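Large terminase protein (Enterobacteria phage P22, PDB 4DKW) packages viral DNA into empty capsids as an ATP-driven motor and cuts the genome with its nuclease domain, the part present here. Local coordinates at residues Ser127-Ser130 with Glu131-Leu135. Numbering follows the deposited sequence.
Sequences SGIS and ELRDL
Arg133 folds its guanidinium back over the preceding turn of the helix, NH2 lying 4.1 Å from Ile129 CG2 and NH1 4.0 Å from Ser130 CA. CG leaves anti to the backbone N (chi1 -178°), and a bend at chi3 (-67°) then folds the chain back over Ile129 and Ser130. The guanidinium meets the isoleucine methyl obliquely, a van der Waals contact; its NH2 is hydrogen-bonded to the carbonyl O of Ile7, a residue that also packs against Ile129. Glu131 likewise reaches back one turn. Its CG sits beside the backbone N and rests 3.3 Å from Ser127 O, while the extended chain beyond it carries the carboxylate alongside the serine. The two side chains are joined through one water, which donates to Glu131 OE2 at 2.8 Å and lies 2.9 Å from Ser127 OG. The other carboxylate oxygen, OE1, is hydrogen-bonded to Tyr180 OH, so each oxygen has a partner. Leu132 lays CG 3.2 Å from Gly128 O and packs on Arg177 and Tyr180 of helix 171-181. Beneath these side chains run four successive i to i+4 backbone bonds, Leu132 N to Gly128 O being 2.9 Å long with an N-H...O angle of 165°. This contact lies away from the magnesium ligands Asp33 and Asp171, the latter opening helix 171-181. The pattern is that of a regular amphipathic alpha-helix, 125-137, with Ile129 and Leu132 buried and Asp134 exposed, packed beside helix 171-181 in the RNase H-like nuclease domain.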
loop_
_atom_site.group_PDB
_atom_site.type_symbol
_atom_site.label_atom_id
_atom_site.label_comp_id
_atom_site.label_asym_id
_atom_site.label_seq_id
_atom_site.Cartn_x
_atom_site.Cartn_y
_atom_site.Cartn_z
ATOM N N SER A 127 -2.946 -0.605 -14.538
ATOM C CA SER A 127 -3.553 0.714 -14.411
ATOM C C SER A 127 -3.034 1.469 -13.179
ATOM O O SER A 127 -2.745 2.667 -13.247
ATOM C CB SER A 127 -5.081 0.599 -14.376
ATOM O OG SER A 127 -5.670 1.821 -14.779
ATOM N N GLY A 128 -2.925 0.767 -12.056
ATOM C CA GLY A 128 -2.355 1.338 -10.846
ATOM C C GLY A 128 -0.908 1.784 -11.005
ATOM O O GLY A 128 -0.507 2.842 -10.525
ATOM N N ILE A 129 -0.115 0.968 -11.682
ATOM C CA ILE A 129 1.290 1.280 -11.890
ATOM C C ILE A 129 1.458 2.515 -12.761
ATOM O O ILE A 129 2.302 3.370 -12.482
ATOM C CB ILE A 129 2.039 0.083 -12.510
ATOM C CG1 ILE A 129 2.258 -0.985 -11.445
ATOM C CG2 ILE A 129 3.367 0.511 -13.107
ATOM C CD1 ILE A 129 2.812 -2.254 -11.999
ATOM N N SER A 130 0.642 2.615 -13.808
ATOM C CA SER A 130 0.696 3.774 -14.702
ATOM C C SER A 130 0.355 5.058 -13.958
ATOM O O SER A 130 1.030 6.086 -14.119
ATOM C CB SER A 130 -0.255 3.613 -15.891
ATOM O OG SER A 130 0.294 2.712 -16.828
ATOM N N GLU A 131 -0.695 4.998 -13.145
ATOM C CA GLU A 131 -1.141 6.173 -12.413
ATOM C C GLU A 131 -0.117 6.572 -11.372
ATOM O O GLU A 131 0.210 7.751 -11.244
ATOM C CB GLU A 131 -2.506 5.927 -11.777
ATOM C CG GLU A 131 -3.621 5.800 -12.819
ATOM C CD GLU A 131 -5.025 5.916 -12.221
ATOM O OE1 GLU A 131 -5.152 6.231 -11.016
ATOM O OE2 GLU A 131 -6.004 5.700 -12.967
ATOM N N LEU A 132 0.420 5.585 -10.655
ATOM C CA LEU A 132 1.473 5.858 -9.676
ATOM C C LEU A 132 2.735 6.457 -10.307
ATOM O O LEU A 132 3.353 7.333 -9.716
ATOM C CB LEU A 132 1.817 4.606 -8.872
ATOM C CG LEU A 132 0.757 4.147 -7.866
ATOM C CD1 LEU A 132 1.164 2.820 -7.231
ATOM C CD2 LEU A 132 0.548 5.214 -6.798
ATOM N N ARG A 133 3.122 5.990 -11.493
ATOM C CA ARG A 133 4.311 6.529 -12.152
ATOM C C ARG A 133 4.103 7.978 -12.568
ATOM O O ARG A 133 5.019 8.792 -12.460
ATOM C CB ARG A 133 4.720 5.709 -13.383
ATOM C CG ARG A 133 6.007 6.262 -14.038
ATOM C CD ARG A 133 6.261 5.742 -15.453
ATOM N NE ARG A 133 6.560 4.313 -15.480
ATOM C CZ ARG A 133 5.681 3.385 -15.846
ATOM N NH1 ARG A 133 4.451 3.751 -16.219
ATOM N NH2 ARG A 133 6.032 2.099 -15.843
ATOM N N ASP A 134 2.905 8.291 -13.063
ATOM C CA ASP A 134 2.561 9.664 -13.431
ATOM C C ASP A 134 2.711 10.570 -12.231
ATOM O O ASP A 134 3.304 11.636 -12.331
ATOM C CB ASP A 134 1.125 9.771 -13.956
ATOM C CG ASP A 134 0.952 9.152 -15.321
ATOM O OD1 ASP A 134 1.967 8.880 -15.999
ATOM O OD2 ASP A 134 -0.214 8.951 -15.717
ATOM N N LEU A 135 2.175 10.135 -11.093
ATOM C CA LEU A 135 2.241 10.913 -9.853
ATOM C C LEU A 135 3.684 11.142 -9.442
ATOM O O LEU A 135 4.049 12.246 -9.051
ATOM C CB LEU A 135 1.463 10.237 -8.721
ATOM C CG LEU A 135 -0.056 10.091 -8.906
ATOM C CD1 LEU A 135 -0.660 9.229 -7.799
ATOM C CD2 LEU A 135 -0.698 11.461 -8.920
HETATM O O HOH W 1 -7.607 3.445 -13.275
#